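Local coordinates for phosphate ABC transporter, phosphate-binding protein (PDB 4Q8R) that binds phosphate with high affinity and probably hands it over to the membrane components of an ABC-type phosphate transporter, at residues P16-E21 / I236-L242; S41-I45 / G56-L62; V52-G56 / N216-G221; Q68-K72 / A210-E214. One frame throughout, in Å; residues are numbered along the deposited sequence.

Overall arrangement
Near the N terminus, helix 15-28 enters interaction 1, which closes only at the far end of the chain, where 236-242 packs against 16-21; the other three contacts nest inside this loop. Interaction 2 is the short one, joining the start of helix 41-50 to strand 55-58 and the bend after it. Interaction 3 starts on the same strand, shares G56 with interaction 2 and crosses it along the chain, tying 52-56 to the start of helix 219-229. Interaction 4 follows interaction 2 in series and nests within interaction 3, pairing strands 71-86 and 205-213. Interactions 2, 3 and 4 gather round neighbouring sheet strands, while M18 packing on M57 links interactions 1 and 2.

Interaction 1 of 4, residues P16-E21 / I236-L242. With ZN (zinc ion), chain C.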
# COMPACT_ATOMS: atom_id res chain seq x y z
N PRO A 16 -3.56 -8.58 -2.12
CA PRO A 16 -4.53 -8.99 -3.14
C PRO A 16 -3.80 -9.47 -4.40
O PRO A 16 -4.12 -10.54 -4.93
CB PRO A 16 -5.32 -7.71 -3.40
CG PRO A 16 -5.39 -7.10 -1.98
CD PRO A 16 -3.98 -7.31 -1.48
N VAL A 17 -2.79 -8.73 -4.85
CA VAL A 17 -2.08 -9.16 -6.07
C VAL A 17 -1.26 -10.40 -5.89
O VAL A 17 -1.20 -11.27 -6.78
CB VAL A 17 -1.27 -8.01 -6.72
CG1 VAL A 17 -0.01 -7.60 -5.96
CG2 VAL A 17 -0.90 -8.36 -8.18
N MET A 18 -0.59 -10.54 -4.75
CA MET A 18 0.13 -11.74 -4.50
C MET A 18 -0.75 -12.98 -4.48
O MET A 18 -0.36 -14.08 -5.02
CB MET A 18 0.89 -11.63 -3.14
CG MET A 18 2.02 -12.67 -3.01
SD MET A 18 3.35 -12.48 -4.24
CE MET A 18 4.01 -10.91 -3.91
N GLU A 19 -1.97 -12.88 -3.90
CA GLU A 19 -2.90 -14.01 -3.90
C GLU A 19 -3.31 -14.35 -5.38
O GLU A 19 -3.37 -15.53 -5.78
CB GLU A 19 -4.19 -13.72 -3.13
CG GLU A 19 -4.00 -13.48 -1.61
CD GLU A 19 -5.31 -13.09 -0.90
OE1 GLU A 19 -6.41 -13.05 -1.55
OE2 GLU A 19 -5.23 -12.85 0.30
N ALA A 20 -3.58 -13.32 -6.17
CA ALA A 20 -3.96 -13.54 -7.58
C ALA A 20 -2.83 -14.18 -8.34
O ALA A 20 -3.04 -15.10 -9.19
CB ALA A 20 -4.35 -12.20 -8.20
N GLU A 21 -1.62 -13.72 -8.09
CA GLU A 21 -0.43 -14.30 -8.69
C GLU A 21 -0.27 -15.76 -8.33
O GLU A 21 0.02 -16.61 -9.22
CB GLU A 21 0.85 -13.52 -8.36
CG GLU A 21 0.91 -12.05 -8.79
CD GLU A 21 1.13 -11.82 -10.29
OE1 GLU A 21 1.24 -12.81 -11.07
OE2 GLU A 21 1.15 -10.63 -10.68
N ILE A 236 -1.81 -9.54 -14.39
CA ILE A 236 -2.50 -9.72 -13.11
C ILE A 236 -2.27 -8.46 -12.23
O ILE A 236 -3.19 -8.00 -11.62
CB ILE A 236 -2.00 -11.01 -12.39
CG1 ILE A 236 -2.55 -12.26 -13.12
CG2 ILE A 236 -2.38 -11.05 -10.94
CD1 ILE A 236 -1.81 -13.56 -12.89
N VAL A 237 -1.07 -7.88 -12.28
CA VAL A 237 -0.74 -6.63 -11.57
C VAL A 237 -1.67 -5.56 -12.08
O VAL A 237 -2.31 -4.85 -11.29
CB VAL A 237 0.75 -6.28 -11.84
CG1 VAL A 237 1.11 -4.81 -11.86
CG2 VAL A 237 1.67 -7.12 -10.97
N ALA A 238 -1.77 -5.45 -13.42
CA ALA A 238 -2.67 -4.41 -13.99
C ALA A 238 -4.12 -4.61 -13.54
O ALA A 238 -4.83 -3.61 -13.28
CB ALA A 238 -2.63 -4.39 -15.52
N LYS A 239 -4.59 -5.87 -13.51
CA LYS A 239 -6.00 -6.17 -13.12
C LYS A 239 -6.32 -5.81 -11.65
O LYS A 239 -7.48 -5.58 -11.31
CB LYS A 239 -6.40 -7.62 -13.46
CG LYS A 239 -6.67 -7.79 -14.95
CD LYS A 239 -6.72 -9.27 -15.37
CE LYS A 239 -7.95 -9.97 -14.81
NZ LYS A 239 -8.57 -10.87 -15.85
N GLU A 240 -5.29 -5.79 -10.82
CA GLU A 240 -5.40 -5.41 -9.40
C GLU A 240 -5.22 -3.89 -9.20
O GLU A 240 -4.95 -3.45 -8.09
CB GLU A 240 -4.40 -6.24 -8.59
CG GLU A 240 -4.68 -7.71 -8.63
CD GLU A 240 -5.95 -8.13 -7.93
OE1 GLU A 240 -6.33 -7.48 -6.97
OE2 GLU A 240 -6.54 -9.16 -8.29
N HIS A 241 -5.39 -3.10 -10.27
CA HIS A 241 -5.26 -1.64 -10.26
C HIS A 241 -3.87 -1.10 -9.91
O HIS A 241 -3.70 0.01 -9.45
CB HIS A 241 -6.29 -1.06 -9.31
CG HIS A 241 -7.64 -1.66 -9.47
ND1 HIS A 241 -8.34 -1.59 -10.66
CD2 HIS A 241 -8.42 -2.38 -8.63
CE1 HIS A 241 -9.50 -2.22 -10.54
NE2 HIS A 241 -9.57 -2.70 -9.31
N LEU A 242 -2.87 -1.89 -10.24
CA LEU A 242 -1.48 -1.51 -10.11
C LEU A 242 -0.86 -1.06 -11.40
O LEU A 242 -1.48 -1.16 -12.47
CB LEU A 242 -0.72 -2.66 -9.54
CG LEU A 242 -1.31 -3.31 -8.27
CD1 LEU A 242 -0.46 -4.50 -7.84
CD2 LEU A 242 -1.43 -2.30 -7.10
ZN ZN C . -11.00 -4.33 -8.48
O HOH W 1 -6.95 -10.81 -5.52
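The buried E21 carboxylate lies flat against I236: CG2 of I236 sits over one face, 3.6 Å from E21 OE2, and I236 CD1 reaches OE1 on that same side. V237 CG2 approaches the same oxygen as I236 CG2, 3.6 Å from E21 OE2. The second carboxylate, that of E240, is approached by carbon at both oxygens, with P16 CB 3.7 Å from OE1 and A20 CB 3.7 Å from OE2; a water links the backbone carbonyl of P16 to this carboxylate, donating to both P16 O and E240 OE2. Between these acids V17 fills the gap. With chi1 at 72°, its two methyls part: CG2 turns to E240 CG and V237, while CG1 packs on L242 CD1 at 3.7 Å. A20 CB also presses on I236 CG2 at 3.6 Å. A Schellman motif with H241 at C-prime ends the C-terminal helix and turns L242 back against V17. It leaves H241 pointing elsewhere, one ring face beneath K239 O and NE2 bound to zinc at 2.3 Å. The paired helices 15-28 and 231-239 rest on strand 71-86, where V237 and L242 touch A77 and M18 touches I76, with helix 219-229 alongside through F224.

Interaction 2 of 4, residues S41-I45 / G56-L62; sequences SSAGI and GMASRDL. With ZN (zinc ion), chain F; PO4 (phosphate ion), chain B.
With chi1 at -66°, S41 holds OG beside its own backbone N, and both can turn to one phosphate oxygen; S59, at +65°, swings its OG to the same anion. S41 OG is used twice: it donates to phosphate O1 at 2.6 Å and accepts from S59 N at 2.9 Å, so the backbone of the bend fixes the hydroxyl that binds the ion. S41 N adds a bond to O1 from the first turn of the helix, and S59 OG donates to O4 at 2.7 Å. Helix 41-50 lies between strands 34-38 and 55-58, a beta-alpha-beta crossover in which the two parallel strands flank strand 6-10. Here its first turns run back along strand 55-58 at an angle of 151°, and G44 and G56 let the backbones approach to 4.7 Å between their CA atoms. The phosphate is completed by S11, T12, S13, S129, G130 and T131, as expected for the ligand cleft of a periplasmic binding protein. Beyond it, the extended R60 side chain lays its guanidinium against the helix: S42 OG accepts from NH2 at 2.9 Å in the guanidinium plane, while I45 CD1 covers one face. R60 NH1 bonds to D61 O and forms a salt bridge with E66. I45 CD1 continues onto A58 CB and L62 CD2, and D61 OD1 binds a zinc ion at 2.0 Å together with E73.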
# COMPACT_ATOMS: atom_id res chain seq x y z
N SER A 41 4.39 -4.33 5.84
CA SER A 41 5.69 -4.32 5.22
C SER A 41 6.85 -4.57 6.18
O SER A 41 7.74 -5.41 5.87
CB SER A 41 5.92 -3.08 4.46
OG SER A 41 5.07 -2.91 3.34
N SER A 42 6.91 -3.81 7.29
CA SER A 42 8.07 -3.94 8.13
C SER A 42 8.23 -5.32 8.68
O SER A 42 9.36 -5.84 8.74
CB SER A 42 8.08 -2.88 9.22
OG SER A 42 8.18 -1.58 8.64
N ALA A 43 7.13 -5.96 9.05
CA ALA A 43 7.23 -7.29 9.62
C ALA A 43 7.62 -8.32 8.54
O ALA A 43 8.33 -9.29 8.80
CB ALA A 43 5.95 -7.69 10.28
N GLY A 44 7.12 -8.15 7.33
CA GLY A 44 7.52 -9.09 6.29
C GLY A 44 9.00 -8.95 5.92
O GLY A 44 9.69 -9.93 5.71
N ILE A 45 9.50 -7.73 5.87
CA ILE A 45 10.91 -7.45 5.62
C ILE A 45 11.75 -8.08 6.70
O ILE A 45 12.79 -8.75 6.40
CB ILE A 45 11.22 -5.96 5.51
CG1 ILE A 45 10.57 -5.35 4.25
CG2 ILE A 45 12.70 -5.71 5.48
CD1 ILE A 45 10.47 -3.85 4.28
N GLY A 56 9.87 -11.66 1.47
CA GLY A 56 9.11 -10.56 2.10
C GLY A 56 8.45 -9.71 1.01
O GLY A 56 9.03 -9.46 -0.04
N MET A 57 7.22 -9.29 1.26
CA MET A 57 6.58 -8.34 0.43
C MET A 57 6.52 -7.00 1.11
O MET A 57 6.07 -6.91 2.29
CB MET A 57 5.29 -8.86 -0.16
CG MET A 57 4.19 -9.23 0.72
SD MET A 57 2.88 -10.26 -0.06
CE MET A 57 1.97 -10.39 1.54
N ALA A 58 6.97 -5.98 0.39
CA ALA A 58 6.99 -4.60 0.92
C ALA A 58 6.35 -3.62 -0.04
O ALA A 58 6.46 -3.76 -1.31
CB ALA A 58 8.38 -4.20 1.17
N SER A 59 5.72 -2.61 0.52
CA SER A 59 5.08 -1.54 -0.26
C SER A 59 5.79 -0.20 -0.01
O SER A 59 5.23 0.91 -0.17
CB SER A 59 3.62 -1.46 0.08
OG SER A 59 3.42 -1.07 1.42
N ARG A 60 7.05 -0.30 0.40
CA ARG A 60 7.96 0.85 0.50
C ARG A 60 9.34 0.36 0.10
O ARG A 60 9.57 -0.87 0.06
CB ARG A 60 8.03 1.42 1.94
CG ARG A 60 8.43 0.40 2.98
CD ARG A 60 8.97 1.11 4.19
NE ARG A 60 9.15 0.26 5.34
CZ ARG A 60 10.25 -0.43 5.60
NH1 ARG A 60 11.28 -0.40 4.75
NH2 ARG A 60 10.33 -1.10 6.75
N ASP A 61 10.25 1.27 -0.17
CA ASP A 61 11.61 0.84 -0.39
C ASP A 61 12.21 0.31 0.93
O ASP A 61 11.75 0.64 2.02
CB ASP A 61 12.46 1.98 -0.87
CG ASP A 61 13.66 1.50 -1.58
OD1 ASP A 61 13.93 0.27 -1.66
OD2 ASP A 61 14.37 2.35 -2.04
N LEU A 62 13.26 -0.48 0.82
CA LEU A 62 14.00 -0.95 2.01
C LEU A 62 14.74 0.20 2.65
O LEU A 62 15.16 1.14 1.96
CB LEU A 62 15.04 -1.99 1.63
CG LEU A 62 14.55 -3.31 1.09
CD1 LEU A 62 15.70 -4.30 0.97
CD2 LEU A 62 13.48 -3.84 2.05
ZN ZN F . 15.54 -0.45 -2.65
P PO4 B . 1.38 -2.19 4.10
O1 PO4 B . 2.84 -2.39 4.54
O2 PO4 B . 0.45 -3.18 4.78
O3 PO4 B . 0.98 -0.73 4.29
O4 PO4 B . 1.32 -2.42 2.56
O HOH W 2 14.60 0.05 -4.05

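Interaction 3 of 4, residues V52-G56 / N216-G221; sequences VSEIG and NLTESG
E54 OE1 takes two hydrogen bonds from a single residue: T218 OG1 donates at 2.7 Å and T218 N at 2.8 Å. The hydroxyl comes in at the syn lone pair, on the side of OE2, whereas the amide N-H arrives from above the carboxylate plane, 46° out of it. The amide bond is nearly straight, 164° at the hydrogen. E54 gets there by stretching out fully, with CG trans to the backbone N (chi1 -176°) and the chain extended beyond it, and the E54 and T218 side chains cross at about a right angle. T218 is the N-cap of helix 219-229. Its OG1 also accepts from G221 N at 3.0 Å, so one hydroxyl links the acid to the first turn. Placing a carboxylate beside a helix N terminus should suit its negative charge, and the two bonds hold OE1 in place at the helix start. G221 CA lies 3.6 Å from E54 OE1, close because no side chain intervenes. Next to this polar group L217 CD1 touches I55 CG1 at 4.0 Å, and E54 CG passes N216 O. A water that donates to S53 O and accepts from N216 ND2 bridges the outer end. I55 carries the contact inward, packing on V6 and I8 of strand 6-10, A210 of strand 205-213 and I225 of helix 219-229, while L217 leans on Y212.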
# COMPACT_ATOMS: atom_id res chain seq x y z
N VAL A 52 12.64 -16.27 8.35
CA VAL A 52 11.33 -16.79 8.72
C VAL A 52 10.45 -16.93 7.49
O VAL A 52 9.67 -17.86 7.39
CB VAL A 52 10.66 -15.85 9.72
CG1 VAL A 52 9.21 -16.22 9.92
CG2 VAL A 52 11.45 -15.92 11.03
N SER A 53 10.59 -15.99 6.58
CA SER A 53 9.95 -16.10 5.26
C SER A 53 10.99 -16.17 4.16
O SER A 53 12.03 -15.51 4.24
CB SER A 53 9.07 -14.88 4.98
OG SER A 53 7.99 -14.73 5.89
N GLU A 54 10.67 -16.94 3.12
CA GLU A 54 11.51 -17.01 1.93
C GLU A 54 11.49 -15.72 1.14
O GLU A 54 12.51 -15.30 0.56
CB GLU A 54 11.09 -18.21 1.07
CG GLU A 54 11.98 -18.42 -0.14
CD GLU A 54 11.65 -19.68 -0.89
OE1 GLU A 54 12.09 -19.75 -2.05
OE2 GLU A 54 10.97 -20.58 -0.36
N ILE A 55 10.30 -15.12 1.05
CA ILE A 55 10.14 -13.85 0.41
C ILE A 55 9.38 -12.88 1.31
O ILE A 55 8.38 -13.28 1.86
CB ILE A 55 9.41 -13.97 -0.93
CG1 ILE A 55 10.19 -14.89 -1.88
CG2 ILE A 55 9.19 -12.59 -1.58
CD1 ILE A 55 9.39 -15.39 -3.11
N GLY A 56 9.87 -11.66 1.47
CA GLY A 56 9.11 -10.56 2.10
C GLY A 56 8.45 -9.71 1.01
O GLY A 56 9.03 -9.46 -0.04
N ASN A 216 18.53 -18.07 0.59
CA ASN A 216 17.25 -18.68 0.95
C ASN A 216 16.28 -18.89 -0.19
O ASN A 216 15.36 -19.69 -0.06
CB ASN A 216 16.58 -17.86 2.05
CG ASN A 216 17.37 -17.96 3.35
OD1 ASN A 216 18.31 -18.78 3.47
ND2 ASN A 216 17.02 -17.14 4.33
N LEU A 217 16.46 -18.18 -1.28
CA LEU A 217 15.49 -18.27 -2.37
C LEU A 217 15.63 -19.59 -3.13
O LEU A 217 16.66 -19.87 -3.71
CB LEU A 217 15.65 -17.10 -3.33
CG LEU A 217 14.57 -17.03 -4.43
CD1 LEU A 217 13.19 -16.75 -3.82
CD2 LEU A 217 14.96 -15.96 -5.41
N THR A 218 14.60 -20.41 -3.10
CA THR A 218 14.57 -21.69 -3.78
C THR A 218 14.28 -21.57 -5.26
O THR A 218 13.84 -20.51 -5.73
CB THR A 218 13.50 -22.63 -3.18
OG1 THR A 218 12.21 -22.10 -3.39
CG2 THR A 218 13.77 -22.85 -1.67
N GLU A 219 14.49 -22.67 -5.99
CA GLU A 219 14.16 -22.64 -7.42
C GLU A 219 12.65 -22.35 -7.56
O GLU A 219 12.25 -21.58 -8.42
CB GLU A 219 14.64 -23.90 -8.15
CG GLU A 219 14.05 -25.17 -7.58
CD GLU A 219 14.29 -26.40 -8.43
OE1 GLU A 219 14.53 -26.24 -9.66
OE2 GLU A 219 14.21 -27.52 -7.87
N SER A 220 11.81 -22.92 -6.71
CA SER A 220 10.34 -22.59 -6.73
C SER A 220 10.04 -21.12 -6.45
O SER A 220 9.23 -20.51 -7.12
CB SER A 220 9.54 -23.45 -5.76
OG SER A 220 9.67 -24.83 -6.03
N GLY A 221 10.69 -20.54 -5.45
CA GLY A 221 10.49 -19.13 -5.22
C GLY A 221 10.99 -18.24 -6.36
O GLY A 221 10.38 -17.23 -6.67
O HOH W 3 14.72 -15.25 4.23

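Interaction 4 of 4, residues Q68-K72 / A210-E214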
# COMPACT_ATOMS: atom_id res chain seq x y z
N GLN A 68 21.35 -4.04 4.31
CA GLN A 68 22.56 -4.55 4.94
C GLN A 68 22.43 -5.96 5.47
O GLN A 68 23.41 -6.66 5.63
CB GLN A 68 22.98 -3.61 6.12
CG GLN A 68 23.96 -2.53 5.74
CD GLN A 68 25.29 -3.12 5.28
OE1 GLN A 68 25.50 -3.35 4.07
NE2 GLN A 68 26.18 -3.41 6.22
N ALA A 69 21.23 -6.41 5.76
CA ALA A 69 21.04 -7.79 6.15
C ALA A 69 21.20 -8.74 4.98
O ALA A 69 21.01 -9.94 5.17
CB ALA A 69 19.67 -7.99 6.78
N GLY A 70 21.50 -8.22 3.79
CA GLY A 70 21.75 -9.04 2.59
C GLY A 70 20.51 -9.25 1.72
O GLY A 70 20.36 -10.29 1.06
N LEU A 71 19.58 -8.30 1.74
CA LEU A 71 18.34 -8.49 0.97
C LEU A 71 18.44 -7.97 -0.44
O LEU A 71 18.89 -6.87 -0.65
CB LEU A 71 17.13 -7.85 1.66
CG LEU A 71 16.59 -8.41 2.98
CD1 LEU A 71 15.49 -7.45 3.48
CD2 LEU A 71 16.09 -9.84 2.84
N LYS A 72 18.11 -8.83 -1.41
CA LYS A 72 17.93 -8.43 -2.79
C LYS A 72 16.50 -7.91 -2.93
O LYS A 72 15.61 -8.35 -2.22
CB LYS A 72 18.13 -9.64 -3.69
CG LYS A 72 19.55 -10.24 -3.63
CD LYS A 72 20.65 -9.19 -3.86
CE LYS A 72 22.06 -9.80 -4.04
NZ LYS A 72 22.24 -10.55 -5.32
N ALA A 210 9.38 -7.53 -3.88
CA ALA A 210 9.63 -8.83 -3.33
C ALA A 210 11.11 -8.79 -2.90
O ALA A 210 11.97 -8.40 -3.73
CB ALA A 210 9.44 -9.87 -4.44
N VAL A 211 11.40 -9.17 -1.65
CA VAL A 211 12.70 -9.11 -1.09
C VAL A 211 13.06 -10.48 -0.53
O VAL A 211 12.22 -11.24 -0.05
CB VAL A 211 12.88 -8.00 -0.01
CG1 VAL A 211 12.51 -6.65 -0.58
CG2 VAL A 211 12.09 -8.31 1.27
N TYR A 212 14.34 -10.82 -0.63
CA TYR A 212 14.80 -12.16 -0.31
C TYR A 212 16.32 -12.12 -0.14
O TYR A 212 17.01 -11.24 -0.65
CB TYR A 212 14.40 -13.17 -1.40
CG TYR A 212 14.96 -12.86 -2.75
CD1 TYR A 212 16.24 -13.31 -3.12
CD2 TYR A 212 14.22 -12.11 -3.66
CE1 TYR A 212 16.75 -13.03 -4.36
CE2 TYR A 212 14.73 -11.84 -4.95
CZ TYR A 212 16.00 -12.30 -5.28
OH TYR A 212 16.57 -12.03 -6.49
N LYS A 213 16.83 -13.09 0.59
CA LYS A 213 18.23 -13.40 0.61
C LYS A 213 18.54 -14.47 -0.47
O LYS A 213 17.82 -15.47 -0.60
CB LYS A 213 18.60 -13.95 1.97
CG LYS A 213 18.42 -12.98 3.10
CD LYS A 213 19.04 -13.69 4.28
CE LYS A 213 19.36 -12.78 5.39
NZ LYS A 213 19.47 -13.69 6.55
N GLU A 214 19.60 -14.24 -1.24
CA GLU A 214 19.96 -15.17 -2.32
C GLU A 214 20.15 -16.59 -1.78
O GLU A 214 19.82 -17.57 -2.48
CB GLU A 214 21.21 -14.70 -3.07
CG GLU A 214 21.41 -15.37 -4.45
CD GLU A 214 20.37 -14.95 -5.50
OE1 GLU A 214 20.28 -13.73 -5.79
OE2 GLU A 214 19.64 -15.83 -6.05
O HOH W 4 21.39 -12.04 -0.60
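K72 lays its CB over one face of the Y212 ring, 4.0 Å from the centroid and 23° off the ring normal, a CH-pi contact made on one side of an antiparallel strand pair. K72 and Y212 are a hydrogen-bonded pair: K72 N gives to Y212 O at 2.8 Å, and Y212 N returns a bond to K72 O at 3.2 Å. The pair joins the start of strand 71-86 to the end of strand 205-213, which in turn borders strand 55-58. With chi1 of 60°, the Y212 ring folds over toward K72. The lysine chain then bends at chi2 and chi4, bringing NZ toward E214 OE1 in a long salt bridge of 3.8 Å; this same oxygen lies in the plane of the Y212 ring, at its edge. L71 packs differently, its CD1 meeting V211 CG2 obliquely at 4.1 Å and its CD2 resting on K213 CG, while I45 and A48 of helix 41-50 touch it too. K213 runs straight out past A69 O, and its NZ bonds to M49 O. Where the strands splay apart, one water spans them, donating to G70 O at 2.6 Å and accepting from E214 N at 2.9 Å.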